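Local coordinates for D-3-phosphoglycerate dehydrogenase oxidoreductase protein (Ralstonia solanacearum, PDB 3GG9) that probably oxidises D-3-phosphoglycerate with NAD as cofactor, as a member of the D-isomer specific 2-hydroxyacid dehydrogenase family, at residues F166-K170 with I171-V175; G190-N193 with S194-R197; E207-D210 with A211-Q215; L223-N226 with D227-S231; N259-V262 with T263-R267. One frame throughout, in Å; residues are numbered along the deposited sequence.

Contact 1: residues F166-K170 with I171-V175. With SO4 (sulfate ion), chain F.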
# COMPACT_ATOMS: atom_id res chain seq x y z
N PHE A 166 15.50 6.41 10.29
CA PHE A 166 15.92 6.67 11.67
C PHE A 166 15.96 5.36 12.50
O PHE A 166 14.95 4.94 13.06
CB PHE A 166 14.97 7.72 12.30
CG PHE A 166 15.48 8.38 13.57
CD1 PHE A 166 14.85 9.52 14.05
CD2 PHE A 166 16.60 7.89 14.26
CE1 PHE A 166 15.30 10.16 15.24
CE2 PHE A 166 17.06 8.51 15.44
CZ PHE A 166 16.40 9.65 15.93
N GLY A 167 17.15 4.76 12.59
CA GLY A 167 17.36 3.49 13.30
C GLY A 167 17.64 2.38 12.31
O GLY A 167 16.86 2.14 11.39
N TYR A 168 18.76 1.70 12.49
CA TYR A 168 19.17 0.71 11.52
C TYR A 168 19.38 -0.66 12.18
O TYR A 168 20.43 -1.28 12.06
CB TYR A 168 20.40 1.24 10.77
CG TYR A 168 20.74 0.53 9.47
CD1 TYR A 168 20.01 0.75 8.29
CD2 TYR A 168 21.80 -0.36 9.42
CE1 TYR A 168 20.33 0.09 7.10
CE2 TYR A 168 22.13 -1.03 8.24
CZ TYR A 168 21.40 -0.80 7.09
OH TYR A 168 21.75 -1.47 5.95
N GLY A 169 18.33 -1.12 12.87
CA GLY A 169 18.28 -2.49 13.41
C GLY A 169 17.81 -3.41 12.28
O GLY A 169 17.86 -3.03 11.13
N LYS A 170 17.32 -4.59 12.61
CA LYS A 170 16.87 -5.54 11.57
C LYS A 170 15.70 -5.01 10.70
O LYS A 170 15.71 -5.22 9.49
CB LYS A 170 16.49 -6.87 12.21
CG LYS A 170 17.68 -7.64 12.76
CD LYS A 170 17.18 -8.91 13.43
CE LYS A 170 18.19 -9.48 14.42
NZ LYS A 170 17.51 -10.44 15.35
N ILE A 171 14.72 -4.34 11.31
CA ILE A 171 13.62 -3.75 10.53
C ILE A 171 14.08 -2.59 9.64
O ILE A 171 13.75 -2.56 8.46
CB ILE A 171 12.41 -3.32 11.43
CG1 ILE A 171 11.97 -4.54 12.22
CG2 ILE A 171 11.22 -2.82 10.56
CD1 ILE A 171 10.88 -4.31 13.23
N GLY A 172 14.86 -1.66 10.19
CA GLY A 172 15.38 -0.54 9.43
C GLY A 172 16.19 -0.96 8.22
O GLY A 172 16.12 -0.33 7.18
N GLN A 173 16.93 -2.04 8.38
CA GLN A 173 17.81 -2.58 7.32
C GLN A 173 16.98 -3.10 6.14
O GLN A 173 17.30 -2.83 4.98
CB GLN A 173 18.65 -3.68 7.92
CG GLN A 173 19.46 -4.47 6.90
CD GLN A 173 20.44 -5.40 7.56
OE1 GLN A 173 20.37 -5.64 8.78
NE2 GLN A 173 21.37 -5.94 6.77
N LEU A 174 15.90 -3.81 6.44
CA LEU A 174 14.99 -4.30 5.38
C LEU A 174 14.32 -3.16 4.63
O LEU A 174 14.23 -3.15 3.39
CB LEU A 174 13.96 -5.25 5.97
CG LEU A 174 14.48 -6.62 6.43
CD1 LEU A 174 13.35 -7.46 7.01
CD2 LEU A 174 15.22 -7.39 5.31
N VAL A 175 13.81 -2.18 5.39
CA VAL A 175 13.14 -1.04 4.80
C VAL A 175 14.07 -0.12 4.01
O VAL A 175 13.68 0.37 2.96
CB VAL A 175 12.40 -0.21 5.89
CG1 VAL A 175 11.81 1.04 5.28
CG2 VAL A 175 11.32 -1.07 6.51
S SO4 F . 15.06 -4.40 15.51
O1 SO4 F . 14.21 -5.57 15.65
O2 SO4 F . 15.03 -3.58 16.74
O3 SO4 F . 16.43 -4.88 15.30
O4 SO4 F . 14.58 -3.57 14.40
O HOH W 1 21.07 -4.06 10.85
O HOH W 2 19.83 -2.99 3.97
O HOH W 3 15.37 -1.10 13.27
O HOH W 4 17.24 -7.06 8.53
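G172 sits so close under the turn before its helix that its CA lies 3.6 Å from G167 O, a buried carbonyl oxygen with no polar partner in the model. Glycine at both positions lets the helix start pack this near the turn, and the backbone angles of G167 (phi 110°, psi 124°) by themselves call for glycine. A bound sulfate sits at the helix start, where K170 N donates to sulfate O3 at 2.8 Å and I171 N to sulfate O4 at 3.2 Å, the latter bond nearly straight. The ion also comes close to the backbone at G169, whose CA lies 3.6 Å from sulfate O3. A water bridges sulfate O4 to G172 N and, weakly, to G169 N, and R224 grips the ion from outside the turn. G169 fills the N-cap position, and the first helical bond runs from Q173 N to G169 O at 3.1 Å. Y168, its CG anti to the backbone N (chi1 -164°), swings its ring across Q173; CE1 lies 3.7 Å from Q173 CA, while Q173 CB stands over one ring face toward the rim. Y168 OH is hydrogen-bonded to D201, and a water joins it to Q173 O. I171 CG1 also reaches 3.5 Å from sulfate O4. A tight glycine turn from strand 162-166 into helix 170-181, with an anion held on backbone amides, fits the GxGxxG dinucleotide-binding loop of a Rossmann domain; the sulfate, probably from the crystallisation liquor, is consistent with a site for the NAD pyrophosphate.

Contact 2: residues G190-N193 with S194-R197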
# COMPACT_ATOMS: atom_id res chain seq x y z
N GLY A 190 21.16 7.32 13.32
CA GLY A 190 20.94 6.56 14.56
C GLY A 190 22.16 6.66 15.45
O GLY A 190 23.01 7.53 15.24
N ARG A 191 22.25 5.76 16.43
CA ARG A 191 23.41 5.62 17.31
C ARG A 191 24.61 5.24 16.46
O ARG A 191 24.44 4.81 15.34
CB ARG A 191 23.22 4.46 18.29
CG ARG A 191 22.15 4.63 19.36
CD ARG A 191 21.94 3.29 20.12
NE ARG A 191 21.39 2.23 19.25
CZ ARG A 191 22.08 1.20 18.77
NH1 ARG A 191 23.37 1.05 19.06
NH2 ARG A 191 21.48 0.31 17.98
N GLU A 192 25.80 5.37 17.02
CA GLU A 192 27.04 5.08 16.32
C GLU A 192 27.10 3.73 15.62
O GLU A 192 27.55 3.66 14.47
CB GLU A 192 28.23 5.21 17.28
CG GLU A 192 29.58 4.78 16.70
CD GLU A 192 30.01 5.58 15.48
OE1 GLU A 192 29.54 6.73 15.25
OE2 GLU A 192 30.88 5.06 14.76
N ASN A 193 26.69 2.66 16.31
CA ASN A 193 26.77 1.33 15.70
C ASN A 193 25.78 1.12 14.53
O ASN A 193 26.11 0.41 13.59
CB ASN A 193 26.72 0.19 16.74
CG ASN A 193 28.07 -0.04 17.46
OD1 ASN A 193 28.09 -0.39 18.63
ND2 ASN A 193 29.17 0.15 16.75
N SER A 194 24.61 1.76 14.57
CA SER A 194 23.70 1.82 13.42
C SER A 194 24.37 2.48 12.22
O SER A 194 24.27 1.99 11.10
CB SER A 194 22.44 2.61 13.76
OG SER A 194 21.59 1.90 14.65
N LYS A 195 25.04 3.61 12.46
CA LYS A 195 25.76 4.31 11.40
C LYS A 195 26.82 3.42 10.79
O LYS A 195 26.98 3.43 9.58
CB LYS A 195 26.39 5.60 11.91
CG LYS A 195 25.40 6.65 12.41
CD LYS A 195 26.21 7.71 13.09
CE LYS A 195 25.44 8.97 13.34
NZ LYS A 195 26.34 9.88 14.09
N GLU A 196 27.50 2.62 11.62
CA GLU A 196 28.62 1.79 11.16
C GLU A 196 28.11 0.67 10.26
O GLU A 196 28.68 0.41 9.19
CB GLU A 196 29.41 1.21 12.35
CG GLU A 196 30.24 2.23 13.15
CD GLU A 196 31.02 1.60 14.34
OE1 GLU A 196 31.43 2.35 15.26
OE2 GLU A 196 31.24 0.36 14.35
N ARG A 197 27.02 0.05 10.69
CA ARG A 197 26.41 -1.03 9.92
C ARG A 197 25.78 -0.50 8.63
O ARG A 197 25.82 -1.18 7.61
CB ARG A 197 25.41 -1.80 10.78
CG ARG A 197 26.08 -2.59 11.91
CD ARG A 197 25.12 -3.55 12.62
NE ARG A 197 24.52 -2.96 13.81
CZ ARG A 197 25.05 -3.00 15.03
NH1 ARG A 197 26.22 -3.61 15.24
NH2 ARG A 197 24.42 -2.42 16.05
O HOH W 5 19.87 3.73 16.29
O HOH W 6 23.89 -1.64 18.77
O HOH W 7 28.22 8.73 16.17
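E192 turns CG anti to its backbone N (chi1 174°) and then bends at chi2 (60°), which carries its carboxylate back over the first helical turn toward E196, whose own chain runs out extended. The two acids meet with E192 OE2 only 2.8 Å from E196 OE1, their carboxylate planes turned 66° apart. N193 lies alongside E196, pointing the same way, its amide almost perpendicular to the carboxylate. The other oxygen of the E192 carboxylate, OE1, accepts from a water that in turn accepts from K195 NZ. K195 itself stretches back along the helix start, laying CE 3.4 Å from G190 O. R191 takes the N-cap position, and its O receives K195 N at 3.2 Å. S194 OG lies over one face of the R191 guanidinium, and a further water ties it to R191 N. R197, of which one of two conformers is described, folds back so that N193 O lies over a guanidinium face, and N193 O also accepts R197 N at 3.1 Å. S194 and R197 both pack on Y168, setting helix 192-200 against the glycine-rich turn. R191 NH2 and R197 NH2 are 4.5 Å apart, and a water accepts from R191 NH1 and, weakly, from R197 NH2. The two acids would repel if both were charged; protonation of one, its pKa raised, or the nearby K195 may ease this.

Contact 3: residues E207-D210 with A211-Q215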
# COMPACT_ATOMS: atom_id res chain seq x y z
N GLU A 207 24.13 13.76 7.64
CA GLU A 207 25.10 14.64 8.32
C GLU A 207 24.79 14.77 9.80
O GLU A 207 25.71 14.78 10.64
CB GLU A 207 25.08 16.04 7.71
CG GLU A 207 25.66 16.12 6.32
CD GLU A 207 26.30 17.47 6.02
OE1 GLU A 207 26.06 18.44 6.77
OE2 GLU A 207 27.05 17.54 5.03
N SER A 208 23.50 14.85 10.10
CA SER A 208 23.02 14.96 11.46
C SER A 208 21.57 14.52 11.50
O SER A 208 20.94 14.32 10.46
CB SER A 208 23.12 16.41 11.94
OG SER A 208 22.43 17.28 11.08
N LYS A 209 21.06 14.36 12.70
CA LYS A 209 19.63 14.15 12.92
C LYS A 209 18.81 15.23 12.25
O LYS A 209 17.84 14.93 11.55
CB LYS A 209 19.35 14.11 14.42
CG LYS A 209 17.93 13.80 14.79
CD LYS A 209 17.86 13.77 16.30
CE LYS A 209 16.46 14.02 16.79
NZ LYS A 209 16.51 14.25 18.26
N ASP A 210 19.21 16.49 12.44
CA ASP A 210 18.57 17.64 11.78
C ASP A 210 18.52 17.49 10.26
O ASP A 210 17.50 17.81 9.64
CB ASP A 210 19.30 18.94 12.13
CG ASP A 210 19.26 19.28 13.62
OD1 ASP A 210 19.72 20.39 13.98
OD2 ASP A 210 18.79 18.45 14.43
N ALA A 211 19.62 17.02 9.66
CA ALA A 211 19.72 16.82 8.21
C ALA A 211 18.75 15.76 7.68
O ALA A 211 18.25 15.87 6.57
CB ALA A 211 21.16 16.44 7.84
N LEU A 212 18.52 14.73 8.50
CA LEU A 212 17.60 13.65 8.15
C LEU A 212 16.18 14.16 8.00
O LEU A 212 15.50 13.81 7.04
CB LEU A 212 17.66 12.55 9.20
CG LEU A 212 16.96 11.23 8.85
CD1 LEU A 212 17.87 10.36 7.95
CD2 LEU A 212 16.61 10.51 10.14
N PHE A 213 15.75 15.00 8.93
CA PHE A 213 14.40 15.55 8.92
C PHE A 213 14.18 16.61 7.83
O PHE A 213 13.08 16.69 7.26
CB PHE A 213 14.05 16.11 10.33
CG PHE A 213 13.70 15.04 11.34
CD1 PHE A 213 14.68 14.48 12.14
CD2 PHE A 213 12.40 14.57 11.44
CE1 PHE A 213 14.36 13.47 13.07
CE2 PHE A 213 12.07 13.56 12.35
CZ PHE A 213 13.05 13.02 13.18
N GLU A 214 15.21 17.40 7.54
CA GLU A 214 15.17 18.41 6.48
C GLU A 214 15.08 17.83 5.07
O GLU A 214 14.30 18.30 4.24
CB GLU A 214 16.41 19.31 6.58
CG GLU A 214 16.31 20.35 7.70
CD GLU A 214 17.64 20.98 8.14
OE1 GLU A 214 18.74 20.49 7.79
OE2 GLU A 214 17.56 21.98 8.88
N GLN A 215 15.88 16.79 4.83
CA GLN A 215 16.08 16.23 3.49
C GLN A 215 15.12 15.13 3.03
O GLN A 215 14.93 14.95 1.82
CB GLN A 215 17.50 15.68 3.38
CG GLN A 215 18.60 16.73 3.31
CD GLN A 215 19.96 16.07 3.22
OE1 GLN A 215 20.53 15.96 2.14
NE2 GLN A 215 20.45 15.58 4.35
O HOH W 8 22.90 14.44 5.09
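E207 opens the turn before helix 209-215, its CB resting 3.9 Å from A211 CB, while a water accepts from both E207 N and Q215 NE2. S208 is the N-cap: with chi1 at 56° its OG sits between the backbone N and the carbonyl carbon and accepts A211 N at 3.2 Å. Its carbonyl takes the first helical bond, from L212 N to S208 O at 3.1 Å. K209 runs out extended beside F213, both side chains pointing the same way, and K209 CG comes 4.0 Å from F213 CE1. The edge of that ring meets the backbone, F213 CD1 lying 3.2 Å from K209 O. Beyond the aliphatic contact, K209 NZ is hydrogen-bonded to I232 O. D210 O receives E214 N at 3.1 Å, and the extended E214 side chain passes beside the same carbonyl. L212 and F213 face inward onto F166 and L219 of the parallel sheet. A211 O accepts both Q215 N and Q215 NE2, which approach from opposite faces of its plane; the side-chain amide sits well above that plane. Thus S208 OG satisfies an amide of the first turn, and the side chain of Q215, the last helical residue, folds back to give A211 O a second donor.

Contact 4: residues L223-N226 with D227-S231. Unlike the reference sequence in segment 227-231: S231 (reference Gly). With SO4 (sulfate ion), chain F; SO4 (sulfate ion), chain E.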
# COMPACT_ATOMS: atom_id res chain seq x y z
N LEU A 223 13.06 2.30 15.76
CA LEU A 223 13.78 2.30 17.03
C LEU A 223 12.98 1.52 18.06
O LEU A 223 11.76 1.54 18.03
CB LEU A 223 13.95 3.74 17.54
CG LEU A 223 14.72 4.76 16.69
CD1 LEU A 223 14.54 6.17 17.23
CD2 LEU A 223 16.21 4.38 16.64
N ARG A 224 13.69 0.85 18.96
CA ARG A 224 13.08 0.24 20.13
C ARG A 224 12.89 1.35 21.15
O ARG A 224 13.69 2.31 21.20
CB ARG A 224 13.96 -0.88 20.69
CG ARG A 224 14.17 -2.08 19.74
CD ARG A 224 13.06 -3.13 19.86
NE ARG A 224 13.00 -4.01 18.69
CZ ARG A 224 11.99 -4.85 18.40
NH1 ARG A 224 12.06 -5.59 17.31
NH2 ARG A 224 10.92 -4.95 19.19
N LEU A 225 11.82 1.24 21.94
CA LEU A 225 11.52 2.21 22.99
C LEU A 225 12.28 1.88 24.28
O LEU A 225 12.16 0.77 24.81
CB LEU A 225 10.02 2.28 23.28
CG LEU A 225 9.57 3.41 24.23
CD1 LEU A 225 9.97 4.77 23.73
CD2 LEU A 225 8.07 3.33 24.45
N ASN A 226 13.05 2.85 24.75
CA ASN A 226 13.79 2.77 26.01
C ASN A 226 14.04 4.20 26.49
O ASN A 226 13.64 5.15 25.81
CB ASN A 226 15.11 1.98 25.85
CG ASN A 226 16.00 2.53 24.74
OD1 ASN A 226 16.21 3.73 24.64
ND2 ASN A 226 16.54 1.63 23.91
N ASP A 227 14.74 4.36 27.62
CA ASP A 227 14.98 5.69 28.21
C ASP A 227 15.77 6.64 27.31
O ASP A 227 15.61 7.86 27.38
CB ASP A 227 15.66 5.58 29.58
CG ASP A 227 14.74 4.99 30.63
OD1 ASP A 227 15.22 4.19 31.45
OD2 ASP A 227 13.53 5.33 30.64
N GLU A 228 16.62 6.07 26.46
CA GLU A 228 17.38 6.86 25.51
C GLU A 228 16.51 7.40 24.37
O GLU A 228 16.73 8.52 23.91
CB GLU A 228 18.55 6.04 24.95
CG GLU A 228 19.74 5.86 25.91
CD GLU A 228 19.43 4.97 27.11
OE1 GLU A 228 19.09 3.78 26.91
OE2 GLU A 228 19.51 5.47 28.25
N THR A 229 15.51 6.62 23.94
CA THR A 229 14.72 6.95 22.75
C THR A 229 13.32 7.49 23.00
O THR A 229 12.64 7.94 22.06
CB THR A 229 14.55 5.73 21.85
OG1 THR A 229 13.82 4.73 22.55
CG2 THR A 229 15.90 5.17 21.42
N ARG A 230 12.85 7.44 24.24
CA ARG A 230 11.57 8.08 24.57
C ARG A 230 11.64 9.58 24.28
O ARG A 230 12.57 10.25 24.75
CB ARG A 230 11.20 7.83 26.02
CG ARG A 230 9.80 8.28 26.39
CD ARG A 230 9.48 7.96 27.84
NE ARG A 230 9.65 6.53 28.14
CZ ARG A 230 8.69 5.62 28.02
NH1 ARG A 230 8.95 4.35 28.33
NH2 ARG A 230 7.47 5.96 27.62
N SER A 231 10.69 10.08 23.48
CA SER A 231 10.58 11.49 23.05
C SER A 231 11.77 11.98 22.26
O SER A 231 12.05 13.18 22.24
CB SER A 231 10.33 12.44 24.24
OG SER A 231 9.25 12.00 25.03
S SO4 F . 15.06 -4.40 15.51
O1 SO4 F . 14.21 -5.57 15.65
O2 SO4 F . 15.03 -3.58 16.74
O3 SO4 F . 16.43 -4.88 15.30
O4 SO4 F . 14.58 -3.57 14.40
S SO4 E . 9.47 -9.02 18.64
O1 SO4 E . 8.07 -9.35 18.53
O2 SO4 E . 10.12 -9.93 19.57
O3 SO4 E . 10.10 -9.15 17.33
O4 SO4 E . 9.57 -7.64 19.11
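In the loop after strand 218-221, R224 lines an anion site next to the glycine-rich turn, and its carbonyl leads into a polar turn closed by N226 and T229. At the anion site R224 meets one sulfate edge-on: NE donates to O2 at 2.8 Å and NH1 to O1 at 2.7 Å, with the sulfur in the guanidinium plane. R224 NH2 donates to a second sulfate, through O4 at 3.0 Å, which is also held by R80 N and Y312 OH. In the turn, T229 OG1 bridges two backbone groups, donating to R224 O at 2.8 Å, in the carbonyl plane on a lone pair, and accepting N226 N at 3.0 Å. The exchange is reciprocal, in the manner of a capping box: chi1 of 55° folds the N226 side chain so that OD1 receives T229 N at 3.1 Å and, weakly, E228 N. The N226 carbonyl takes R230 N at 2.9 Å. L225 CD1 also packs 3.8 Å from R230 CA, and L225 CG stands over a face of the R230 guanidinium, offset toward the rim. Two side chains thus satisfy backbone groups and lock the bend, while the paired bonds fix how R224 is turned, and its positive charge probably suits an anion here.

Contact 5: residues N259-V262 with T263-R267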
# COMPACT_ATOMS: atom_id res chain seq x y z
N ASN A 259 1.80 14.44 22.00
CA ASN A 259 1.08 15.34 21.07
C ASN A 259 1.95 15.99 19.98
O ASN A 259 1.45 16.80 19.21
CB ASN A 259 0.25 16.41 21.80
CG ASN A 259 -0.67 15.82 22.86
OD1 ASN A 259 -1.27 14.77 22.65
ND2 ASN A 259 -0.77 16.49 24.00
N GLY A 260 3.22 15.62 19.90
CA GLY A 260 4.14 16.25 18.96
C GLY A 260 3.72 16.11 17.52
O GLY A 260 3.78 17.05 16.74
N MET A 261 3.28 14.91 17.17
CA MET A 261 2.82 14.63 15.83
C MET A 261 1.56 15.42 15.38
O MET A 261 1.55 16.04 14.30
CB MET A 261 2.63 13.13 15.69
CG MET A 261 1.50 12.73 14.83
SD MET A 261 2.20 11.68 13.64
CE MET A 261 3.24 12.91 12.82
N VAL A 262 0.51 15.37 16.19
CA VAL A 262 -0.69 16.15 15.92
C VAL A 262 -0.29 17.61 15.76
O VAL A 262 -0.67 18.25 14.77
CB VAL A 262 -1.75 15.99 17.04
CG1 VAL A 262 -2.86 17.07 16.90
CG2 VAL A 262 -2.34 14.58 17.03
N THR A 263 0.54 18.10 16.69
CA THR A 263 1.01 19.49 16.68
C THR A 263 1.72 19.82 15.37
O THR A 263 1.37 20.79 14.72
CB THR A 263 1.90 19.81 17.91
OG1 THR A 263 1.16 19.57 19.12
CG2 THR A 263 2.38 21.28 17.90
N ALA A 264 2.67 18.98 14.96
CA ALA A 264 3.41 19.23 13.74
C ALA A 264 2.53 19.15 12.48
O ALA A 264 2.66 19.99 11.57
CB ALA A 264 4.60 18.29 13.63
N LEU A 265 1.63 18.17 12.42
CA LEU A 265 0.71 18.08 11.28
C LEU A 265 -0.16 19.32 11.16
O LEU A 265 -0.35 19.85 10.06
CB LEU A 265 -0.15 16.81 11.33
CG LEU A 265 0.55 15.49 10.99
CD1 LEU A 265 -0.38 14.34 11.30
CD2 LEU A 265 1.02 15.42 9.53
N ASN A 266 -0.63 19.81 12.30
CA ASN A 266 -1.40 21.06 12.33
C ASN A 266 -0.60 22.31 11.94
O ASN A 266 -1.20 23.31 11.55
CB ASN A 266 -2.07 21.25 13.69
CG ASN A 266 -3.30 20.38 13.86
OD1 ASN A 266 -3.87 19.89 12.90
ND2 ASN A 266 -3.71 20.18 15.11
N ARG A 267 0.72 22.26 12.02
CA ARG A 267 1.54 23.38 11.55
C ARG A 267 2.01 23.21 10.10
O ARG A 267 2.63 24.12 9.52
CB ARG A 267 2.69 23.70 12.53
CG ARG A 267 2.25 23.85 14.00
CD ARG A 267 2.92 24.98 14.75
NE ARG A 267 4.23 24.66 15.30
CZ ARG A 267 4.51 24.50 16.60
NH1 ARG A 267 5.75 24.22 16.98
NH2 ARG A 267 3.56 24.61 17.53
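M261 and L265 form the close-packed side of helix 260-267, their side chains crossing with M261 CE 4.2 Å from L265 CG. M261 is bent at chi2 and chi3, which curls its methyl back toward the leucine, and both residues press on A273 of strand 272-275. A264, also buried, faces L238 of helix 235-238, its CB 3.4 Å from G260 O. Along this turn L265 N donates to M261 O at 2.8 Å and A264 N to G260 O at 2.9 Å. V262 and T263 make a partly covered flank, V262 touching L289 and M292, and T263 touching V235. T263 gives the N259 carbonyl two donors, the amide at 3.0 Å nearly in line with the C=O, and T263 OG1 at 2.8 Å, standing 44° out of the carbonyl plane. The solvent side belongs to N259 and N266 and is looser. N259, in the N-cap position, makes no capping bond through its side chain, which leads away from the helix. N266 runs alongside V262, its ND2 3.7 Å from V262 CG1. An amphipathic helix set with its apolar side on the sheet is in keeping with the crossover helix of the beta-alpha-beta unit of strand 246-249, helix 260-267 and strand 272-275 in this Rossmann-type domain.

How the contacts relate
All five contacts lie around one seven-stranded parallel sheet and follow one another along the chain from 1 to 5. Contact 1 touches three of the others: Y168 packs on S194 and R197 of contact 2, F166 on L212 and F213 of contact 3, and G167 on L223 of contact 4. Contacts 1 and 4, with centres about 15 Å apart, also hold the same sulfate. Contact 5 stands apart, its centre about 25 Å from that of contact 1, on a helix joining strands 246-249 and 272-275. Contacts 1 and 4 thus frame the sulfate that may mark the NAD phosphate site, contacts 2 and 3 pack against contact 1, and contact 5 belongs to the second half of the domain.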